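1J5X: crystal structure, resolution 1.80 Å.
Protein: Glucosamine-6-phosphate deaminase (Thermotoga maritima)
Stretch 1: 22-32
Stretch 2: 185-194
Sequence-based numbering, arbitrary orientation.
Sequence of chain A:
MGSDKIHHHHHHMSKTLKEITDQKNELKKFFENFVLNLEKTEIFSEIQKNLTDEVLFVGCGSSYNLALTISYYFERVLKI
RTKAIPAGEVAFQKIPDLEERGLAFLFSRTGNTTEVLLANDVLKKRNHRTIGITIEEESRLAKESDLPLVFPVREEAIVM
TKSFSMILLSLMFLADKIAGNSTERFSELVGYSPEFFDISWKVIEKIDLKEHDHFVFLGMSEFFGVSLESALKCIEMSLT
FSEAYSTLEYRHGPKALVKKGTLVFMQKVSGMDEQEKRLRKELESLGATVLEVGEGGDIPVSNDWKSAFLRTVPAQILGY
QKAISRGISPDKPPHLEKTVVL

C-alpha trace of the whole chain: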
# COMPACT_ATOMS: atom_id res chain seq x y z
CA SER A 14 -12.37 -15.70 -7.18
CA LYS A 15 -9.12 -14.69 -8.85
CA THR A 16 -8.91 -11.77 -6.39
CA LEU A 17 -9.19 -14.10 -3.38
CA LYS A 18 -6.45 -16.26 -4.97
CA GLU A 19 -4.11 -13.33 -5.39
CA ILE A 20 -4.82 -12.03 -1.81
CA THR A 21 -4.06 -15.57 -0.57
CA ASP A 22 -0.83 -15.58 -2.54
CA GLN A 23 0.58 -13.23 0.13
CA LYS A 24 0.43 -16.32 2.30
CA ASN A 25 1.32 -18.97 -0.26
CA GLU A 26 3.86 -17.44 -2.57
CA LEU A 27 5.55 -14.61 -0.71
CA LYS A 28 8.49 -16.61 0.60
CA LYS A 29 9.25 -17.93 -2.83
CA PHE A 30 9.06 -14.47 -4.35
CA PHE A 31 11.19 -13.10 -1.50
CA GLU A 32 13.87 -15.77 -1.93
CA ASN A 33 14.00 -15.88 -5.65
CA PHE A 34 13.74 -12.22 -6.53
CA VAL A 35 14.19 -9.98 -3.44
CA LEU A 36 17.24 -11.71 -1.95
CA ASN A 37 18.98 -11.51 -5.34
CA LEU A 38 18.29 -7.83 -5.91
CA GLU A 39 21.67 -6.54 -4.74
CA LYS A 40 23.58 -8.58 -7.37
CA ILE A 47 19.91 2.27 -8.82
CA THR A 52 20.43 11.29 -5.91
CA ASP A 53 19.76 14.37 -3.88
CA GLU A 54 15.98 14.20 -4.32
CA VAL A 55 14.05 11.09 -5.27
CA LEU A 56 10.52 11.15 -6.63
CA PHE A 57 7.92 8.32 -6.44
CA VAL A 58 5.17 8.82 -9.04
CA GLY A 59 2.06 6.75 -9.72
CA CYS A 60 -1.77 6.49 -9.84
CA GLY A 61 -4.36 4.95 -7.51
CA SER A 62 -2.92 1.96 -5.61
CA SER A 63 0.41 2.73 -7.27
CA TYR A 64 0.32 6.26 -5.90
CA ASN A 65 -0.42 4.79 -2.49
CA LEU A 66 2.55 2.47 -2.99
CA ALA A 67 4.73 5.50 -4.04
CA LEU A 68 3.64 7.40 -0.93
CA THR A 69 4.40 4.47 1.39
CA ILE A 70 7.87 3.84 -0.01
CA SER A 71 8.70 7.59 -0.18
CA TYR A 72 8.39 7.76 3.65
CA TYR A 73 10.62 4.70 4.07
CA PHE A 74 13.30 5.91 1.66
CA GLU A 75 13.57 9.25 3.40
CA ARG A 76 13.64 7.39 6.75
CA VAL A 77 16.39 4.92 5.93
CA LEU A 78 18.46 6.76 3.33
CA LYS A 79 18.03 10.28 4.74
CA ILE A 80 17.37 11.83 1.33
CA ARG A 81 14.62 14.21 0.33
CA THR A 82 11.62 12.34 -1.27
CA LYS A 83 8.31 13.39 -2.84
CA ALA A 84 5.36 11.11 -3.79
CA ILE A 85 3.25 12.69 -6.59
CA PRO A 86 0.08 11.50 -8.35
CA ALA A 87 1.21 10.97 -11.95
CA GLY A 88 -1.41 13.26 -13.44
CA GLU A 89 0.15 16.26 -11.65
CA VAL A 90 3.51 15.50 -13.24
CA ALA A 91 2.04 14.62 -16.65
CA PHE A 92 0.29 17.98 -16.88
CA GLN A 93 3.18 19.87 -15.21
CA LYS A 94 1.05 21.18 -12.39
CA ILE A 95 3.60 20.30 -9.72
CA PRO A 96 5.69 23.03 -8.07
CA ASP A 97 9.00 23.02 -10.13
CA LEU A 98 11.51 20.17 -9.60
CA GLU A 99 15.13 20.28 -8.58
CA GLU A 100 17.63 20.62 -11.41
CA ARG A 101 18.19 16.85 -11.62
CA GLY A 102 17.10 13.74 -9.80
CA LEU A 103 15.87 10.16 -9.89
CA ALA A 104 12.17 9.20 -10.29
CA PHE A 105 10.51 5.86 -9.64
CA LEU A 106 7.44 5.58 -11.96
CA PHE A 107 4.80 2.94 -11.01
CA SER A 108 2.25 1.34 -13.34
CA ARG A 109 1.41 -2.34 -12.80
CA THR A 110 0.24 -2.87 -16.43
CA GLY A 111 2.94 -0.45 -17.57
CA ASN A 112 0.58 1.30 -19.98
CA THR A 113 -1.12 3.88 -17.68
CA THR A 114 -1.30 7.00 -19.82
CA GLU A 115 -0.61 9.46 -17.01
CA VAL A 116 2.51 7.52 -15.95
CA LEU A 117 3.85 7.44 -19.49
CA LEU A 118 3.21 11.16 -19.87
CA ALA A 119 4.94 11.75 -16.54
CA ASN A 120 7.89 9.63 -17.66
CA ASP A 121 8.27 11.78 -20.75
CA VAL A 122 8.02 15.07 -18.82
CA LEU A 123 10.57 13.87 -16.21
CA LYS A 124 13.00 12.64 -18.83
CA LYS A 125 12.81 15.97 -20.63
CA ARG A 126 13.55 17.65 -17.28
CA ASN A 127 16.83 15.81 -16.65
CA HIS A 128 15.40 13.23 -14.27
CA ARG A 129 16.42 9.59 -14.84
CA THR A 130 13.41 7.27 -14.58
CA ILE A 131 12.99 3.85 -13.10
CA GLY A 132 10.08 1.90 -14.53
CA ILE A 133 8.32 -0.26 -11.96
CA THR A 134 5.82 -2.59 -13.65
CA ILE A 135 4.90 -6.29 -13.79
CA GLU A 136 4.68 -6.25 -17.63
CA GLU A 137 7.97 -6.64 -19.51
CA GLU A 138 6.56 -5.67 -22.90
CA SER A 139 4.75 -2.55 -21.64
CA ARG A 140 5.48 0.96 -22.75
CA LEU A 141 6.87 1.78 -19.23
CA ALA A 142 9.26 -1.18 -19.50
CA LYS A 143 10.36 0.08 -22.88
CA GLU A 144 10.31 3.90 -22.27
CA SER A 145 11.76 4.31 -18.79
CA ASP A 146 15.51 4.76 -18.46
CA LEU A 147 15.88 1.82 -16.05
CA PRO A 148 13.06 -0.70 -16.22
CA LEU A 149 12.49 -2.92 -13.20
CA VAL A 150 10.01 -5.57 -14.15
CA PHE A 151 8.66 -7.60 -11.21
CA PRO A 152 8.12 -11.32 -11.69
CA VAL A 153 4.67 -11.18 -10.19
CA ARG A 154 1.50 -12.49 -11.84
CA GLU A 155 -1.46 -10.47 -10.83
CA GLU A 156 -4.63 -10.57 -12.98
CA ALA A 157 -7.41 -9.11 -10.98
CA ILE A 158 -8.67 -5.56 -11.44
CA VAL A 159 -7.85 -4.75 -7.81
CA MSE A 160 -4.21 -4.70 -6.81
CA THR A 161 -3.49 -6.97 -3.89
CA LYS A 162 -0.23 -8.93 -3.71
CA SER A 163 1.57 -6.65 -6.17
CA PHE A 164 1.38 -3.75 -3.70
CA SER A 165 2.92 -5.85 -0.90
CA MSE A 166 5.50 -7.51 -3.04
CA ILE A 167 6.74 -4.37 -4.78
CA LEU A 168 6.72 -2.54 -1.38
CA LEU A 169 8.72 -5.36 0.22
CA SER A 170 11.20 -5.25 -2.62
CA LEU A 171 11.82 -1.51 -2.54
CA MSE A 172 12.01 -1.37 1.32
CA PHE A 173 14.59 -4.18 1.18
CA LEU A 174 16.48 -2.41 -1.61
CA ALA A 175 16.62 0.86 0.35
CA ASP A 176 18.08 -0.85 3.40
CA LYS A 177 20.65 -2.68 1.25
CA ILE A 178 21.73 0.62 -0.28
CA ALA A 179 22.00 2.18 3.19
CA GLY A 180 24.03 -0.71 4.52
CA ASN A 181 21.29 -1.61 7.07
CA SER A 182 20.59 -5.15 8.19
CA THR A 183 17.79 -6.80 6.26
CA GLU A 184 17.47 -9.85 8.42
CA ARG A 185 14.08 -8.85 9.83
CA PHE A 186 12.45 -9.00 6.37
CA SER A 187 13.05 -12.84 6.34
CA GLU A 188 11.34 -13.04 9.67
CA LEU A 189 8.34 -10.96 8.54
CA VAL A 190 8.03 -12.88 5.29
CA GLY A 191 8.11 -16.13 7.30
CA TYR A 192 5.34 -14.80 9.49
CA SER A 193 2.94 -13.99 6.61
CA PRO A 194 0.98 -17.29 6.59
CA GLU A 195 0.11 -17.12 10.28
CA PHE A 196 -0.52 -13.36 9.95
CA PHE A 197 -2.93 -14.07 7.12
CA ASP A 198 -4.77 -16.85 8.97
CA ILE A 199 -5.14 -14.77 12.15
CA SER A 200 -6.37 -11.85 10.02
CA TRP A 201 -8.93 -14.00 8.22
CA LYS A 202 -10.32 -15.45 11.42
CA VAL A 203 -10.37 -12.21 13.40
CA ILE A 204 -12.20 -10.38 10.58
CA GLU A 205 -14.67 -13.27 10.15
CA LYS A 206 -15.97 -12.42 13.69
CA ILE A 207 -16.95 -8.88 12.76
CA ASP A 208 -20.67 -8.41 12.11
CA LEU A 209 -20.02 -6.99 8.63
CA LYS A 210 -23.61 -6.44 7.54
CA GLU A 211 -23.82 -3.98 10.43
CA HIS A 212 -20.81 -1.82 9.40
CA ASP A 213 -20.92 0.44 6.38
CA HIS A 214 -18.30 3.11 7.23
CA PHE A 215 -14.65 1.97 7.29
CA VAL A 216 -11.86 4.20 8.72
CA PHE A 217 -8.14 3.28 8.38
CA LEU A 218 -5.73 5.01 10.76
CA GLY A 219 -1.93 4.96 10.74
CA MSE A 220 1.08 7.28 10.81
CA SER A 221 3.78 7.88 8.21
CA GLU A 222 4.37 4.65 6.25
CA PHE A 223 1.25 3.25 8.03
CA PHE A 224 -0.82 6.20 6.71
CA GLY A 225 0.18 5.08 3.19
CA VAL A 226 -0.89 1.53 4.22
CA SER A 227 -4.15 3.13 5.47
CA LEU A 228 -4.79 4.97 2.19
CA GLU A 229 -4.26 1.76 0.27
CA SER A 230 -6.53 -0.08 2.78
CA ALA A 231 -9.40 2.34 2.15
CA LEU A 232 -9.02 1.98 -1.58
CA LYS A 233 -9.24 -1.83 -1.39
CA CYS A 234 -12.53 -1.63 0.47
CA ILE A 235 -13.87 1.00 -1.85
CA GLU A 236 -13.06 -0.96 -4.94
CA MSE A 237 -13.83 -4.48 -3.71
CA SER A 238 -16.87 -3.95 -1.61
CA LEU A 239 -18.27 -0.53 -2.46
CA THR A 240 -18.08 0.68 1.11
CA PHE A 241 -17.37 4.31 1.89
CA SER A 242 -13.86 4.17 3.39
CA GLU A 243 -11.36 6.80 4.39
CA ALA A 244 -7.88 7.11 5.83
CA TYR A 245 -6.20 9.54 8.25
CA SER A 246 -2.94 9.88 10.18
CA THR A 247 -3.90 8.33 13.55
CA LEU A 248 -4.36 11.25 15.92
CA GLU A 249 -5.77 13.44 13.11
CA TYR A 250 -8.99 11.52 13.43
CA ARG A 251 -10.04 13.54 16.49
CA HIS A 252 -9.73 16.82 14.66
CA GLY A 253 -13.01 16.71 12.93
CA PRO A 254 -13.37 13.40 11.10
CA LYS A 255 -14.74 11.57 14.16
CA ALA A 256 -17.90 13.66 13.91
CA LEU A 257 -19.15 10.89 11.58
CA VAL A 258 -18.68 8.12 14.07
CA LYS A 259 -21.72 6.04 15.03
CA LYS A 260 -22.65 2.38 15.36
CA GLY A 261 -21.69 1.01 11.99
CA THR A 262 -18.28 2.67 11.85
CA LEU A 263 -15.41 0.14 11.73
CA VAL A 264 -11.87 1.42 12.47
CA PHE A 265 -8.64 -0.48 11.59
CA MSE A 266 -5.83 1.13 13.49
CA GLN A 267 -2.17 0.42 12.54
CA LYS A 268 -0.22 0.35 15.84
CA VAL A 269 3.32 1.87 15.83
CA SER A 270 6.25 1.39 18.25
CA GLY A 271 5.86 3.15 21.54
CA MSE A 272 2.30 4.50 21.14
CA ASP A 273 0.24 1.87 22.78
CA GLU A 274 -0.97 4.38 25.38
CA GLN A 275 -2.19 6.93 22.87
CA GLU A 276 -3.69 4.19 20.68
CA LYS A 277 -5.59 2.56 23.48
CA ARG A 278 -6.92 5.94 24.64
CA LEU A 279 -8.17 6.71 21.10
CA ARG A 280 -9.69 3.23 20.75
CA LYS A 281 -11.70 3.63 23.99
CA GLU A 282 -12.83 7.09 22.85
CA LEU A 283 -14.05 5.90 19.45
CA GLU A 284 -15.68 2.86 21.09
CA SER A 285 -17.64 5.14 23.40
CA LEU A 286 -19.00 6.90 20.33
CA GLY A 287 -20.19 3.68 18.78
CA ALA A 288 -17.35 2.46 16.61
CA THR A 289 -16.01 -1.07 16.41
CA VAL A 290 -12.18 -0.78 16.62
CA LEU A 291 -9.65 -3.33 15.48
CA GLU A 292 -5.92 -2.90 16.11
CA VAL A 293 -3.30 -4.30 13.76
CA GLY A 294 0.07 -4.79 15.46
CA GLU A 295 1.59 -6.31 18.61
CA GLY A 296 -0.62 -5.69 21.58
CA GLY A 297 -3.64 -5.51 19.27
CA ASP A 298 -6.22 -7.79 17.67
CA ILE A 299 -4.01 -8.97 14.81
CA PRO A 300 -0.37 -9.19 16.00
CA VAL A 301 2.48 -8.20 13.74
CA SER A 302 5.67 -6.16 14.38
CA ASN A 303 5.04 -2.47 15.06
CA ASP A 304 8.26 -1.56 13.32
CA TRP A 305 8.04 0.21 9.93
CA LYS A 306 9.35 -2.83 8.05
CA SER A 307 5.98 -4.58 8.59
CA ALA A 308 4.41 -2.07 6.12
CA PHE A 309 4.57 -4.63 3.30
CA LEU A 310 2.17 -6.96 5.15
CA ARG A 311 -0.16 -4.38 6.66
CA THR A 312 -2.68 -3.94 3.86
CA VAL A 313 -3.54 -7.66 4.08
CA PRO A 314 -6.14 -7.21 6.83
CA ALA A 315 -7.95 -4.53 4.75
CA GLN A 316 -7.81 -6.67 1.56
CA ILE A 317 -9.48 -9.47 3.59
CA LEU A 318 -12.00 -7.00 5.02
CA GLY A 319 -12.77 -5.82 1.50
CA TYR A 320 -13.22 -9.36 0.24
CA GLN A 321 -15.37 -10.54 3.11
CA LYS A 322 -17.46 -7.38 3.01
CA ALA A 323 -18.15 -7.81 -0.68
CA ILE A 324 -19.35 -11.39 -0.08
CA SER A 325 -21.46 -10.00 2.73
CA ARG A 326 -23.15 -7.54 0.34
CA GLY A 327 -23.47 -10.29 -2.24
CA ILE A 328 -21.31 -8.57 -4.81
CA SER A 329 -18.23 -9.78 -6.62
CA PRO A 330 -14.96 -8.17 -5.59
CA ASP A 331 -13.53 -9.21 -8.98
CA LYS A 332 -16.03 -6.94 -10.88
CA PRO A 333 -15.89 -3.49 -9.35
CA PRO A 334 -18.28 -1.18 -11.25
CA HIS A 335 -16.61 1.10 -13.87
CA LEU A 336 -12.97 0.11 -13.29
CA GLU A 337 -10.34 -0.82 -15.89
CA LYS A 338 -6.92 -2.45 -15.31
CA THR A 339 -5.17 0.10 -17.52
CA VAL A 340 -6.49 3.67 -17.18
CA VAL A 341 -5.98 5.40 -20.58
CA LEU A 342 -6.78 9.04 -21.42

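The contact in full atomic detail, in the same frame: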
# COMPACT_ATOMS: atom_id res chain seq x y z
N ASP A 22 -2.20 -15.37 -2.12
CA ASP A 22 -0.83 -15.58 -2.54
C ASP A 22 0.17 -14.86 -1.58
O ASP A 22 1.35 -15.16 -1.63
CB ASP A 22 -0.58 -15.05 -3.94
CG ASP A 22 -1.10 -15.99 -5.05
OD1 ASP A 22 -1.35 -17.19 -4.72
OD2 ASP A 22 -1.22 -15.52 -6.23
N GLN A 23 -0.32 -13.92 -0.79
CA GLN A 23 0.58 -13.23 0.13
C GLN A 23 0.94 -14.23 1.24
O GLN A 23 1.88 -14.03 2.00
CB GLN A 23 -0.09 -11.97 0.68
CG GLN A 23 -0.02 -10.86 -0.37
CD GLN A 23 -1.16 -9.88 -0.27
OE1 GLN A 23 -0.81 -8.61 -0.22
NE2 GLN A 23 -2.36 -10.25 -0.24
N LYS A 24 0.14 -15.28 1.34
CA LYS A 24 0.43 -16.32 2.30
C LYS A 24 1.17 -17.44 1.60
O LYS A 24 2.17 -17.95 2.11
CB LYS A 24 -0.84 -16.89 2.91
CG LYS A 24 -0.63 -18.34 3.41
CD LYS A 24 -1.73 -18.71 4.38
CE LYS A 24 -2.87 -19.39 3.70
NZ LYS A 24 -3.76 -20.07 4.72
N ASN A 25 0.69 -17.84 0.42
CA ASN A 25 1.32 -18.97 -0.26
C ASN A 25 2.55 -18.79 -1.11
O ASN A 25 3.33 -19.73 -1.29
CB ASN A 25 0.27 -19.71 -1.13
CG ASN A 25 -0.86 -20.29 -0.29
OD1 ASN A 25 -0.61 -20.85 0.78
ND2 ASN A 25 -2.09 -20.17 -0.77
N GLU A 26 2.75 -17.61 -1.66
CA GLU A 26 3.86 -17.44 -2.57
C GLU A 26 4.89 -16.39 -2.19
O GLU A 26 5.88 -16.20 -2.89
CB GLU A 26 3.27 -17.09 -3.95
CG GLU A 26 2.06 -18.00 -4.30
CD GLU A 26 1.62 -17.92 -5.78
OE1 GLU A 26 1.88 -16.87 -6.44
OE2 GLU A 26 0.99 -18.89 -6.29
N LEU A 27 4.65 -15.70 -1.10
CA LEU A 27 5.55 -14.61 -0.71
C LEU A 27 6.98 -15.05 -0.44
O LEU A 27 7.91 -14.40 -0.88
CB LEU A 27 4.96 -13.89 0.51
CG LEU A 27 5.65 -12.58 0.93
CD1 LEU A 27 5.49 -11.51 -0.23
CD2 LEU A 27 4.97 -12.11 2.23
N LYS A 28 7.14 -16.14 0.30
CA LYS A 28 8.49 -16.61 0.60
C LYS A 28 9.27 -16.94 -0.65
O LYS A 28 10.45 -16.62 -0.82
CB LYS A 28 8.46 -17.81 1.56
CG LYS A 28 9.86 -18.27 2.00
CD LYS A 28 9.74 -19.20 3.22
CE LYS A 28 11.10 -19.65 3.78
NZ LYS A 28 11.67 -20.84 3.05
N LYS A 29 8.59 -17.60 -1.58
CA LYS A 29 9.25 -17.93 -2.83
C LYS A 29 9.68 -16.68 -3.60
O LYS A 29 10.78 -16.61 -4.14
CB LYS A 29 8.27 -18.74 -3.70
CG LYS A 29 8.79 -19.11 -5.08
CD LYS A 29 7.71 -20.03 -5.73
CE LYS A 29 8.13 -20.57 -7.09
NZ LYS A 29 6.93 -21.20 -7.73
N PHE A 30 8.78 -15.70 -3.66
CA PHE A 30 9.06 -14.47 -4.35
C PHE A 30 10.23 -13.80 -3.62
O PHE A 30 11.17 -13.30 -4.24
CB PHE A 30 7.83 -13.56 -4.31
CG PHE A 30 8.12 -12.14 -4.66
CD1 PHE A 30 8.33 -11.75 -5.97
CD2 PHE A 30 8.23 -11.16 -3.63
CE1 PHE A 30 8.64 -10.41 -6.31
CE2 PHE A 30 8.54 -9.81 -3.94
CZ PHE A 30 8.75 -9.43 -5.28
N PHE A 31 10.14 -13.76 -2.29
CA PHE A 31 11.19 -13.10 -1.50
C PHE A 31 12.56 -13.73 -1.79
O PHE A 31 13.56 -13.02 -2.08
CB PHE A 31 10.86 -13.26 -0.01
CG PHE A 31 11.90 -12.66 0.90
CD1 PHE A 31 12.14 -11.28 0.91
CD2 PHE A 31 12.65 -13.50 1.75
CE1 PHE A 31 13.13 -10.72 1.75
CE2 PHE A 31 13.64 -12.96 2.61
CZ PHE A 31 13.89 -11.58 2.61
N GLU A 32 12.60 -15.06 -1.77
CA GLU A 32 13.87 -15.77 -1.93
C GLU A 32 14.39 -15.79 -3.33
O GLU A 32 15.59 -15.74 -3.55
CB GLU A 32 13.75 -17.20 -1.39
CG GLU A 32 13.35 -17.25 0.09
CD GLU A 32 13.22 -18.67 0.64
OE1 GLU A 32 13.06 -19.61 -0.18
OE2 GLU A 32 13.26 -18.85 1.87
N ARG A 185 15.45 -8.79 9.41
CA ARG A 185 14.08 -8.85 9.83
C ARG A 185 13.04 -9.06 8.70
O ARG A 185 11.93 -9.50 8.97
CB ARG A 185 13.67 -7.62 10.63
CG ARG A 185 14.11 -7.77 12.11
CD ARG A 185 12.90 -8.24 12.97
NE ARG A 185 12.38 -7.11 13.69
CZ ARG A 185 11.23 -6.99 14.34
NH1 ARG A 185 10.31 -7.95 14.42
NH2 ARG A 185 11.05 -5.86 14.97
N PHE A 186 13.43 -8.79 7.47
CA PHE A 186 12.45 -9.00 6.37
C PHE A 186 12.22 -10.53 6.21
O PHE A 186 11.11 -10.95 5.93
CB PHE A 186 12.99 -8.39 5.07
CG PHE A 186 12.90 -6.89 5.02
CD1 PHE A 186 11.65 -6.22 4.89
CD2 PHE A 186 14.07 -6.11 5.07
CE1 PHE A 186 11.57 -4.81 4.79
CE2 PHE A 186 14.00 -4.72 4.98
CZ PHE A 186 12.77 -4.05 4.84
N SER A 187 13.25 -11.36 6.42
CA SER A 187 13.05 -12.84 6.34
C SER A 187 12.08 -13.26 7.41
O SER A 187 11.21 -14.10 7.19
CB SER A 187 14.35 -13.64 6.60
OG SER A 187 15.29 -13.26 5.64
N GLU A 188 12.24 -12.69 8.59
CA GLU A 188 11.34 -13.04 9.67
C GLU A 188 9.91 -12.61 9.33
O GLU A 188 8.98 -13.39 9.54
CB GLU A 188 11.82 -12.36 10.96
CG GLU A 188 10.81 -12.46 12.14
CD GLU A 188 10.99 -11.30 13.15
OE1 GLU A 188 12.16 -11.00 13.55
OE2 GLU A 188 9.97 -10.69 13.53
N LEU A 189 9.72 -11.39 8.84
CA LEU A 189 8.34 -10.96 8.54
C LEU A 189 7.73 -11.77 7.40
O LEU A 189 6.57 -12.13 7.46
CB LEU A 189 8.30 -9.47 8.22
CG LEU A 189 8.73 -8.63 9.44
CD1 LEU A 189 9.04 -7.20 9.04
CD2 LEU A 189 7.57 -8.63 10.37
N VAL A 190 8.53 -12.02 6.38
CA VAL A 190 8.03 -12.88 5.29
C VAL A 190 7.60 -14.26 5.83
O VAL A 190 6.55 -14.82 5.46
CB VAL A 190 9.12 -13.02 4.24
CG1 VAL A 190 8.78 -14.19 3.26
CG2 VAL A 190 9.28 -11.68 3.47
N GLY A 191 8.41 -14.81 6.74
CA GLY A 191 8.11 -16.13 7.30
C GLY A 191 6.86 -16.17 8.11
O GLY A 191 6.21 -17.23 8.24
N TYR A 192 6.51 -14.99 8.66
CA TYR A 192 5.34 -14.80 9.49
C TYR A 192 4.02 -14.59 8.70
O TYR A 192 2.92 -14.65 9.28
CB TYR A 192 5.53 -13.54 10.44
CG TYR A 192 4.34 -13.30 11.37
CD1 TYR A 192 3.87 -14.32 12.21
CD2 TYR A 192 3.68 -12.05 11.41
CE1 TYR A 192 2.79 -14.12 13.08
CE2 TYR A 192 2.61 -11.84 12.29
CZ TYR A 192 2.16 -12.87 13.12
OH TYR A 192 1.07 -12.65 13.98
N SER A 193 4.14 -14.34 7.41
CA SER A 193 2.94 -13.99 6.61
C SER A 193 1.79 -15.03 6.61
O SER A 193 0.61 -14.65 6.73
CB SER A 193 3.35 -13.56 5.18
OG SER A 193 3.75 -14.66 4.38
N PRO A 194 2.11 -16.35 6.58
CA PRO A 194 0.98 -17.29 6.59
C PRO A 194 0.15 -17.20 7.86
O PRO A 194 -1.09 -17.12 7.84
CB PRO A 194 1.67 -18.67 6.42
CG PRO A 194 2.94 -18.33 5.58
CD PRO A 194 3.39 -16.98 6.12

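Two helical segments, separated by more than 150 residues in the sequence, pack here with their chains running in nearly opposite directions: the axes of helix 27-32 and helix 185-194 make an angle of 157° and approach to 9.4 Å. The first stretch is not one continuous helix. A helical segment ends at Asn25, Glu26 leaves helical geometry with phi/psi of -121/-2, and a new helix starts at Leu27, with Glu26 at its N-cap position. The turns then follow regularly, Phe30 N bonding to Glu26 O and Phe31 N to Leu27 O. The second stretch is helical throughout, but kinked at Pro194, whose nitrogen carries no hydrogen and so cannot bond to the preceding turn. The backbones lie closest near this kink, where the CA atoms of Lys24 and Pro194 are 4.4 Å apart; Lys28 CA and Val190 CA are 6.0 Å apart.

Val190 is the central residue of its helix in this contact. Its CA-to-CB bond points toward the first stretch. Val190 CG2 lies over one face of the Phe31 ring, 4.0 Å from the ring centroid and 21° off the normal, a CH-pi contact. Val190 CG1 lies 3.6 Å from Lys28 CA and 4.2 Å from Leu27 CG. A short, branched side chain suits this place, filling the space beside the opposing backbone while still reaching the ring.

Phe31, also directed toward its partner, touches residues from two successive turns of the second helix, Phe186 and Ser187 on one and Val190 on the next. Besides Val190 on its face, it has Ser187 OG near the plane of the ring, 3.5 Å from Phe31 CE2, while Phe186 CB is 4.1 Å from Phe31 CE1.

At the other end, Ser193 points inward, and its small hydroxyl fits between the backbones. Ser193 OG is 3.1 Å from Gln23 O and 3.0 Å from Val190 O in its own helix; its single proton can serve either acceptor, and the geometry does not settle which. Leu27 CD2 packs 3.6 Å from Ser193 OG, helping to enclose this polar group.

Pro194 adds a compact apolar surface: its CG is 3.6 Å from Lys24 O, and its CB is 3.8 Å from Lys24 CG. Lys24 thus contributes the aliphatic part of its chain, while its amine is hydrogen-bonded elsewhere in the structure. Lys28 likewise packs through its base, CB lying 4.0 Å from Val190 CG1, and its NZ forms a salt bridge with Glu32 OE2 at 2.8 Å.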